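Local coordinates for protein Alpha/beta hydrolase (Enterobacter asburiae, PDB 6KMO) that probably hydrolyses carboxylic ester bonds, acting as a bacterial esterase or lipase built on the alpha/beta-hydrolase fold, at residues 88-93 / 113-118; 119-124 / 323-328; 57-62 / 309-314. The protein carries 2 engineered substitutions. All coordinates share one frame; numbering follows the deposited sequence.

Contact 1 of 3, residues 88-93 / 113-118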
loop_
_atom_site.group_PDB
_atom_site.type_symbol
_atom_site.label_atom_id
_atom_site.label_comp_id
_atom_site.label_asym_id
_atom_site.label_seq_id
_atom_site.Cartn_x
_atom_site.Cartn_y
_atom_site.Cartn_z
ATOM N N LYS A 88 -24.494 -0.590 13.589
ATOM C CA LYS A 88 -24.899 -0.155 12.263
ATOM C C LYS A 88 -24.262 -1.110 11.273
ATOM O O LYS A 88 -23.056 -1.363 11.352
ATOM C CB LYS A 88 -24.467 1.283 11.968
ATOM C CG LYS A 88 -25.126 2.327 12.872
ATOM C CD LYS A 88 -26.609 2.478 12.564
ATOM C CE LYS A 88 -26.836 3.556 11.545
ATOM N NZ LYS A 88 -28.273 3.958 11.468
ATOM N N ILE A 89 -25.054 -1.657 10.358
ATOM C CA ILE A 89 -24.613 -2.690 9.432
ATOM C C ILE A 89 -24.636 -2.103 8.031
ATOM O O ILE A 89 -25.658 -1.561 7.595
ATOM C CB ILE A 89 -25.488 -3.950 9.533
ATOM C CG1 ILE A 89 -25.461 -4.495 10.965
ATOM C CG2 ILE A 89 -25.009 -5.032 8.589
ATOM C CD1 ILE A 89 -26.728 -4.340 11.709
ATOM N N VAL A 90 -23.513 -2.171 7.335
ATOM C CA VAL A 90 -23.373 -1.582 6.007
ATOM C C VAL A 90 -23.017 -2.694 5.035
ATOM O O VAL A 90 -22.096 -3.479 5.290
ATOM C CB VAL A 90 -22.315 -0.464 5.992
ATOM C CG1 VAL A 90 -22.258 0.205 4.633
ATOM C CG2 VAL A 90 -22.596 0.566 7.087
ATOM N N LYS A 91 -23.760 -2.790 3.938
ATOM C CA LYS A 91 -23.564 -3.824 2.937
ATOM C C LYS A 91 -23.495 -3.209 1.552
ATOM O O LYS A 91 -23.969 -2.089 1.333
ATOM C CB LYS A 91 -24.724 -4.832 2.985
ATOM C CG LYS A 91 -24.841 -5.567 4.286
ATOM C CD LYS A 91 -25.993 -6.563 4.250
ATOM C CE LYS A 91 -26.186 -7.187 5.618
ATOM N NZ LYS A 91 -27.276 -8.216 5.612
ATOM N N PRO A 92 -22.905 -3.918 0.586
ATOM C CA PRO A 92 -22.914 -3.422 -0.794
ATOM C C PRO A 92 -24.343 -3.211 -1.272
ATOM O O PRO A 92 -25.272 -3.899 -0.834
ATOM C CB PRO A 92 -22.211 -4.544 -1.575
ATOM C CG PRO A 92 -21.372 -5.252 -0.539
ATOM C CD PRO A 92 -22.188 -5.198 0.717
ATOM N N GLU A 93 -24.485 -2.272 -2.213
ATOM C CA GLU A 93 -25.794 -1.782 -2.615
ATOM C C GLU A 93 -26.678 -2.911 -3.102
ATOM O O GLU A 93 -27.884 -2.923 -2.833
ATOM C CB GLU A 93 -25.625 -0.736 -3.721
ATOM C CG GLU A 93 -26.916 -0.291 -4.391
ATOM C CD GLU A 93 -26.676 0.638 -5.570
ATOM O OE1 GLU A 93 -27.550 1.492 -5.837
ATOM O OE2 GLU A 93 -25.623 0.512 -6.235
ATOM N N GLY A 113 -16.141 11.132 17.295
ATOM C CA GLY A 113 -16.511 10.115 16.342
ATOM C C GLY A 113 -17.808 9.410 16.685
ATOM O O GLY A 113 -18.310 9.456 17.804
ATOM N N ASP A 114 -18.338 8.732 15.669
ATOM C CA ASP A 114 -19.650 8.098 15.661
ATOM C C ASP A 114 -19.831 7.485 14.276
ATOM O O ASP A 114 -18.896 7.463 13.464
ATOM C CB ASP A 114 -20.750 9.099 16.005
ATOM C CG ASP A 114 -20.847 10.244 15.036
ATOM O OD1 ASP A 114 -20.275 10.171 13.933
ATOM O OD2 ASP A 114 -21.560 11.237 15.356
ATOM N N PHE A 115 -21.019 6.961 14.003
ATOM C CA PHE A 115 -21.264 6.388 12.684
ATOM C C PHE A 115 -21.325 7.448 11.588
ATOM O O PHE A 115 -20.608 7.305 10.582
ATOM C CB PHE A 115 -22.479 5.454 12.686
ATOM C CG PHE A 115 -22.809 4.926 11.307
ATOM C CD1 PHE A 115 -22.074 3.891 10.741
ATOM C CD2 PHE A 115 -23.827 5.497 10.556
ATOM C CE1 PHE A 115 -22.353 3.430 9.473
ATOM C CE2 PHE A 115 -24.107 5.037 9.276
ATOM C CZ PHE A 115 -23.386 3.996 8.744
ATOM N N PRO A 116 -22.140 8.510 11.686
ATOM C CA PRO A 116 -22.208 9.451 10.550
ATOM C C PRO A 116 -20.854 10.015 10.150
ATOM O O PRO A 116 -20.570 10.127 8.952
ATOM C CB PRO A 116 -23.201 10.527 11.032
ATOM C CG PRO A 116 -24.048 9.811 12.018
ATOM C CD PRO A 116 -23.128 8.830 12.728
ATOM N N THR A 117 -20.003 10.371 11.115
ATOM C CA THR A 117 -18.694 10.893 10.753
ATOM C C THR A 117 -17.872 9.878 9.959
ATOM O O THR A 117 -17.044 10.268 9.117
ATOM C CB THR A 117 -17.867 11.318 11.978
ATOM O OG1 THR A 117 -17.747 10.245 12.914
ATOM C CG2 THR A 117 -18.431 12.562 12.658
ATOM N N HIS A 118 -18.049 8.592 10.223
ATOM C CA HIS A 118 -17.260 7.542 9.587
ATOM C C HIS A 118 -17.972 6.851 8.437
ATOM O O HIS A 118 -17.392 5.947 7.816
ATOM C CB HIS A 118 -16.849 6.496 10.633
ATOM C CG HIS A 118 -15.733 6.967 11.520
ATOM N ND1 HIS A 118 -15.863 8.047 12.366
ATOM C CD2 HIS A 118 -14.461 6.528 11.662
ATOM C CE1 HIS A 118 -14.717 8.250 12.990
ATOM N NE2 HIS A 118 -13.851 7.339 12.579
#

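Contact 2 of 3, residues 119-124 / 323-328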
loop_
_atom_site.group_PDB
_atom_site.type_symbol
_atom_site.label_atom_id
_atom_site.label_comp_id
_atom_site.label_asym_id
_atom_site.label_seq_id
_atom_site.Cartn_x
_atom_site.Cartn_y
_atom_site.Cartn_z
ATOM N N GLU A 119 -19.189 7.287 8.086
ATOM C CA GLU A 119 -20.003 6.533 7.139
ATOM C C GLU A 119 -19.368 6.439 5.755
ATOM O O GLU A 119 -19.393 5.377 5.125
ATOM C CB GLU A 119 -21.419 7.118 7.055
ATOM C CG GLU A 119 -22.282 6.327 6.098
ATOM C CD GLU A 119 -23.745 6.665 6.172
ATOM O OE1 GLU A 119 -24.087 7.702 6.787
ATOM O OE2 GLU A 119 -24.549 5.868 5.636
ATOM N N ARG A 120 -18.791 7.529 5.250
ATOM C CA ARG A 120 -18.221 7.470 3.910
ATOM C C ARG A 120 -17.071 6.466 3.857
ATOM O O ARG A 120 -16.986 5.640 2.933
ATOM C CB ARG A 120 -17.777 8.859 3.469
ATOM C CG ARG A 120 -17.531 8.959 1.967
ATOM C CD ARG A 120 -16.189 9.583 1.664
ATOM N NE ARG A 120 -15.095 8.621 1.807
ATOM C CZ ARG A 120 -14.037 8.759 2.599
ATOM N NH1 ARG A 120 -13.889 9.776 3.433
ATOM N NH2 ARG A 120 -13.104 7.827 2.542
ATOM N N LEU A 121 -16.181 6.528 4.849
ATOM C CA LEU A 121 -15.080 5.578 4.952
ATOM C C LEU A 121 -15.594 4.150 5.038
ATOM O O LEU A 121 -15.084 3.257 4.357
ATOM C CB LEU A 121 -14.236 5.918 6.183
ATOM C CG LEU A 121 -13.198 4.891 6.640
ATOM C CD1 LEU A 121 -12.184 4.564 5.538
ATOM C CD2 LEU A 121 -12.474 5.397 7.893
ATOM N N ILE A 122 -16.589 3.908 5.894
ATOM C CA ILE A 122 -17.118 2.556 6.039
ATOM C C ILE A 122 -17.687 2.069 4.717
ATOM O O ILE A 122 -17.433 0.937 4.296
ATOM C CB ILE A 122 -18.160 2.497 7.167
ATOM C CG1 ILE A 122 -17.504 2.794 8.510
ATOM C CG2 ILE A 122 -18.822 1.134 7.186
ATOM C CD1 ILE A 122 -18.486 3.160 9.587
ATOM N N ARG A 123 -18.481 2.906 4.057
ATOM C CA ARG A 123 -19.045 2.508 2.772
ATOM C C ARG A 123 -17.952 2.209 1.755
ATOM O O ARG A 123 -18.068 1.252 0.974
ATOM C CB ARG A 123 -19.989 3.594 2.242
ATOM C CG ARG A 123 -21.314 3.703 2.993
ATOM C CD ARG A 123 -22.127 4.841 2.418
ATOM N NE ARG A 123 -23.440 4.990 3.029
ATOM C CZ ARG A 123 -24.580 5.156 2.354
ATOM N NH1 ARG A 123 -24.603 5.133 1.031
ATOM N NH2 ARG A 123 -25.706 5.317 3.033
ATOM N N ASP A 124 -16.885 3.010 1.732
ATOM C CA ASP A 124 -15.794 2.745 0.797
ATOM C C ASP A 124 -15.182 1.368 1.049
ATOM O O ASP A 124 -14.857 0.639 0.104
ATOM C CB ASP A 124 -14.700 3.811 0.930
ATOM C CG ASP A 124 -15.049 5.131 0.302
ATOM O OD1 ASP A 124 -16.024 5.230 -0.484
ATOM O OD2 ASP A 124 -14.324 6.111 0.598
ATOM N N VAL A 323 -7.029 5.097 -3.657
ATOM C CA VAL A 323 -6.252 3.885 -3.867
ATOM C C VAL A 323 -6.039 3.148 -2.551
ATOM O O VAL A 323 -6.220 1.932 -2.485
ATOM C CB VAL A 323 -4.932 4.215 -4.589
ATOM C CG1 VAL A 323 -3.971 3.017 -4.570
ATOM C CG2 VAL A 323 -5.239 4.656 -6.013
ATOM N N ALA A 324 -5.675 3.866 -1.485
ATOM C CA ALA A 324 -5.420 3.202 -0.210
ATOM C C ALA A 324 -6.636 2.413 0.266
ATOM O O ALA A 324 -6.500 1.299 0.799
ATOM C CB ALA A 324 -5.025 4.224 0.854
ATOM N N LEU A 325 -7.831 2.980 0.129
ATOM C CA LEU A 325 -9.018 2.299 0.629
ATOM C C LEU A 325 -9.403 1.136 -0.274
ATOM O O LEU A 325 -9.825 0.082 0.213
ATOM C CB LEU A 325 -10.162 3.292 0.822
ATOM C CG LEU A 325 -9.854 4.356 1.885
ATOM C CD1 LEU A 325 -11.017 5.345 1.993
ATOM C CD2 LEU A 325 -9.556 3.750 3.255
ATOM N N GLU A 326 -9.244 1.293 -1.591
ATOM C CA GLU A 326 -9.416 0.154 -2.493
ATOM C C GLU A 326 -8.471 -0.984 -2.117
ATOM O O GLU A 326 -8.866 -2.153 -2.106
ATOM C CB GLU A 326 -9.197 0.571 -3.956
ATOM C CG GLU A 326 -9.433 -0.550 -4.959
ATOM C CD GLU A 326 -10.895 -0.957 -5.063
ATOM O OE1 GLU A 326 -11.780 -0.127 -4.775
ATOM O OE2 GLU A 326 -11.164 -2.110 -5.466
ATOM N N GLN A 327 -7.224 -0.648 -1.791
ATOM C CA GLN A 327 -6.213 -1.650 -1.478
ATOM C C GLN A 327 -6.477 -2.323 -0.139
ATOM O O GLN A 327 -6.236 -3.533 0.013
ATOM C CB GLN A 327 -4.833 -0.982 -1.521
ATOM C CG GLN A 327 -4.403 -0.582 -2.926
ATOM C CD GLN A 327 -3.022 0.015 -2.990
ATOM O OE1 GLN A 327 -2.576 0.696 -2.071
ATOM N NE2 GLN A 327 -2.334 -0.220 -4.100
ATOM N N ALA A 328 -6.958 -1.568 0.851
ATOM C CA ALA A 328 -7.379 -2.197 2.099
ATOM C C ALA A 328 -8.526 -3.161 1.852
ATOM O O ALA A 328 -8.537 -4.278 2.386
ATOM C CB ALA A 328 -7.779 -1.132 3.120
#

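Contact 3 of 3, residues 57-62 / 309-314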
loop_
_atom_site.group_PDB
_atom_site.type_symbol
_atom_site.label_atom_id
_atom_site.label_comp_id
_atom_site.label_asym_id
_atom_site.label_seq_id
_atom_site.Cartn_x
_atom_site.Cartn_y
_atom_site.Cartn_z
ATOM N N GLN A 57 -18.220 18.449 17.817
ATOM C CA GLN A 57 -18.849 19.213 16.741
ATOM C C GLN A 57 -17.864 19.572 15.643
ATOM O O GLN A 57 -18.268 19.703 14.475
ATOM C CB GLN A 57 -19.518 20.462 17.319
ATOM C CG GLN A 57 -20.725 20.120 18.184
ATOM C CD GLN A 57 -21.279 21.307 18.939
ATOM O OE1 GLN A 57 -20.529 22.088 19.530
ATOM N NE2 GLN A 57 -22.599 21.439 18.932
ATOM N N VAL A 58 -16.573 19.712 15.971
ATOM C CA VAL A 58 -15.565 19.973 14.946
ATOM C C VAL A 58 -15.531 18.834 13.938
ATOM O O VAL A 58 -15.568 19.049 12.724
ATOM C CB VAL A 58 -14.183 20.204 15.581
ATOM C CG1 VAL A 58 -13.116 20.336 14.506
ATOM C CG2 VAL A 58 -14.208 21.447 16.464
ATOM N N LEU A 59 -15.449 17.596 14.424
ATOM C CA LEU A 59 -15.391 16.471 13.495
ATOM C C LEU A 59 -16.729 16.273 12.798
ATOM O O LEU A 59 -16.768 15.984 11.596
ATOM C CB LEU A 59 -14.947 15.201 14.222
ATOM C CG LEU A 59 -14.807 13.977 13.335
ATOM C CD1 LEU A 59 -13.737 14.154 12.270
ATOM C CD2 LEU A 59 -14.526 12.745 14.194
ATOM N N ILE A 60 -17.833 16.439 13.524
ATOM C CA ILE A 60 -19.144 16.326 12.893
ATOM C C ILE A 60 -19.240 17.271 11.698
ATOM O O ILE A 60 -19.640 16.872 10.602
ATOM C CB ILE A 60 -20.259 16.564 13.920
ATOM C CG1 ILE A 60 -20.282 15.421 14.950
ATOM C CG2 ILE A 60 -21.615 16.722 13.218
ATOM C CD1 ILE A 60 -21.154 15.699 16.173
ATOM N N GLY A 61 -18.863 18.533 11.889
ATOM C CA GLY A 61 -18.980 19.505 10.806
ATOM C C GLY A 61 -18.014 19.265 9.661
ATOM O O GLY A 61 -18.351 19.486 8.497
ATOM N N ALA A 62 -16.795 18.821 9.972
ATOM C CA ALA A 62 -15.844 18.517 8.920
ATOM C C ALA A 62 -16.379 17.436 7.998
ATOM O O ALA A 62 -16.093 17.450 6.792
ATOM C CB ALA A 62 -14.525 18.055 9.533
ATOM N N TYR A 309 -6.194 10.321 6.784
ATOM C CA TYR A 309 -6.357 10.636 5.370
ATOM C C TYR A 309 -7.582 9.941 4.799
ATOM O O TYR A 309 -8.340 10.536 4.025
ATOM C CB TYR A 309 -5.098 10.297 4.559
ATOM C CG TYR A 309 -4.606 8.856 4.608
ATOM C CD1 TYR A 309 -3.684 8.470 5.556
ATOM C CD2 TYR A 309 -5.030 7.913 3.690
ATOM C CE1 TYR A 309 -3.211 7.164 5.615
ATOM C CE2 TYR A 309 -4.567 6.586 3.737
ATOM C CZ TYR A 309 -3.645 6.233 4.707
ATOM O OH TYR A 309 -3.165 4.941 4.831
ATOM N N GLY A 310 -7.819 8.684 5.185
ATOM C CA GLY A 310 -8.953 7.956 4.639
ATOM C C GLY A 310 -10.282 8.240 5.305
ATOM O O GLY A 310 -11.317 7.784 4.810
ATOM N N LEU A 311 -10.277 8.938 6.437
ATOM C CA LEU A 311 -11.513 9.326 7.103
ATOM C C LEU A 311 -12.039 10.665 6.608
ATOM O O LEU A 311 -13.226 10.789 6.311
ATOM C CB LEU A 311 -11.282 9.441 8.619
ATOM C CG LEU A 311 -12.429 10.061 9.420
ATOM C CD1 LEU A 311 -13.641 9.143 9.381
ATOM C CD2 LEU A 311 -12.027 10.351 10.855
ATOM N N LEU A 312 -11.179 11.672 6.555
ATOM C CA LEU A 312 -11.634 13.053 6.400
ATOM C C LEU A 312 -12.316 13.245 5.058
ATOM O O LEU A 312 -11.708 13.083 3.998
ATOM C CB LEU A 312 -10.442 14.002 6.555
ATOM C CG LEU A 312 -9.839 14.004 7.957
ATOM C CD1 LEU A 312 -8.468 14.691 8.004
ATOM C CD2 LEU A 312 -10.778 14.626 8.996
ATOM N N ASN A 313 -13.596 13.605 5.090
ATOM C CA ASN A 313 -14.332 13.688 3.840
ATOM C C ASN A 313 -13.800 14.747 2.886
ATOM O O ASN A 313 -13.878 14.505 1.674
ATOM C CB ASN A 313 -15.828 13.823 4.130
ATOM C CG ASN A 313 -16.412 12.553 4.691
ATOM O OD1 ASN A 313 -15.842 11.474 4.535
ATOM N ND2 ASN A 313 -17.530 12.661 5.371
ATOM N N PRO A 314 -13.233 15.871 3.331
ATOM C CA PRO A 314 -12.618 16.795 2.357
ATOM C C PRO A 314 -11.467 16.182 1.578
ATOM O O PRO A 314 -11.079 16.743 0.541
ATOM C CB PRO A 314 -12.172 17.976 3.222
ATOM C CG PRO A 314 -13.165 17.955 4.367
ATOM C CD PRO A 314 -13.357 16.479 4.665
#

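Contact 1 of 3, residues 88-93 / 113-118
The aliphatic chain of Lys88 is draped over one face of the Phe115 ring, while Val90 comes in at the ring edge. The CH-pi geometry is clear: Lys88 CB sits 4.0 Å from the Phe115 ring centroid, 20° off the ring normal and offset toward the rim. Turns about its second and third torsions bend the lysine chain so that Lys88 CE too lies over that face, 3.7 Å from Phe115 CD2. At the edge, close to the ring plane, Val90 CG2 approaches Phe115 CE1 to 3.7 Å. Phe115 reaches the strand because its CG is anti to the backbone N (chi1 176°). Tyr135, meeting Phe115 edge-to-face, and Ile122 add to this packed part.

The looser side begins where the lysine chain passes beyond the ring. Lys88 is partly exposed, and its NZ, beyond the ring, forms a long, weak ion pair with Glu75 OE2. Behind the ring, the start of the helix is fixed by its own cap: Thr117 N donates to Asp114 OD1 over 2.8 Å, at 165°. Next along, His118 ND1 donates to Thr117 OG1, which lies in the plane of the imidazole.

Strand 83-92 is antiparallel to strand 132-136, and helix 115-129 links strands 99-105 and 132-136. The contact thus lays the first turn of a beta-alpha-beta crossover helix on an N-terminal antiparallel strand, an arrangement typical of the alpha/beta-hydrolase fold.

Contact 2 of 3, residues 119-124 / 323-328
Leu325 projects from helix 323-328 and spreads its two methyl groups over three residues of helix 119-124. Its CD2 meets Leu121 CD1 at 3.6 Å, the apolar half of the contact, with the two side chains crossing at about a right angle. Its CD1 turns to polar neighbours: it lies 3.3 Å from Arg120 NH2, at the edge of the guanidinium and near its plane, and 3.7 Å from Asp124 OD2. A chi1 of -63° places the Leu325 branch where both methyls reach 119-124. Between the segments the axes approach to 10.5 Å at 50°, and no hydrogen bond joins them.

The next shell fixes what the leucine touches. Arg120 grips Asp124 side-on, one turn along the helix, with NE and NH2 each 2.9 Å from Asp124 OD2. That oxygen lies within 1° of the guanidinium plane, but NE reaches it from above the carboxylate plane. The arginine is pinned from the loop side as well, where NH1 donates to Asn313 OD1 and NH2 to Gly310 O. On another side of the same helix, Arg123 holds Glu119 in a similar two-nitrogen grip on OE2 and donates through NH1 to Pro69 O.

Farther out, crossover helix 115-129 and C-terminal helix 319-335 pack side by side on one side of the sheet, as in other alpha/beta hydrolases. Gln327 hydrogen-bonds to Gln327 of the second subunit, so helix 319-335 also takes part in the dimer interface.

All three guanidinium nitrogens of buried Arg120 have acceptors, and its charge is probably countered by Asp124 within the same helix. The pair probably behaves as a locally neutralised ion pair, against which an aliphatic methyl can pack at modest electrostatic cost.

Contact 3 of 3, residues 57-62 / 309-314
The puckered pyrrolidine ring of Pro314 has the Ala62 carbonyl oxygen beside its CD-CG bond, with Pro314 CD 3.6 Å and Pro314 CG 3.8 Å from Ala62 O; Phe35 also packs against this proline. The flat ring of Tyr309 lies well away from helix 57-62 and meets Trp208, their planes at about 50°.

Deeper in, the contact is made by leucines. Leu59 CD1 faces two methyl groups at once, 4.4 Å from Leu311 CD2 and 4.4 Å from Leu312 CD2, distances that indicate loose van der Waals packing. Leu59 leaves its helix with CG anti to the backbone N (chi1 -178°), which carries the branch out to the loop. The two loop leucines differ in their first torsion, and both still bring CD2 to the same methyl.

No hydrogen bond links the segments directly. Gln63, one residue beyond 57-62, supplies the polar link: its OE1 accepts from Asn313 N, and its NE2 donates to Leu311 O.

In alpha/beta hydrolases the loop following the last strands carries the catalytic histidine, so the contact probably packs helix 52-63 against that region. The loop 309-314 runs between strand 305-306 and helix 319-335. Around the leucines, helix 115-129 lies against Leu59 through Thr117 and against Leu311 through His118, while helix 30-41 touches Leu312 through Phe35.

Following the chain, helix 52-63 supplies the first half of contact 3. Strand 83-92 comes next, and contact 1 closes a short loop when the chain arrives at 113-118. Contact 2 opens directly afterwards on the same helix, 115-129, so contacts 1 and 2 stand in series. The return to 309-314 closes contact 3, a long loop with contact 1 nested inside it. Contact 2 closes last, at 323-328, and therefore crosses contact 3. Helix 115-129 runs through all of this: it is fastened to antiparallel strand 83-92, next to the edge strand, to the C-terminal helix 319-335 and, through Arg120, to the loop 309-314 that meets helix 52-63.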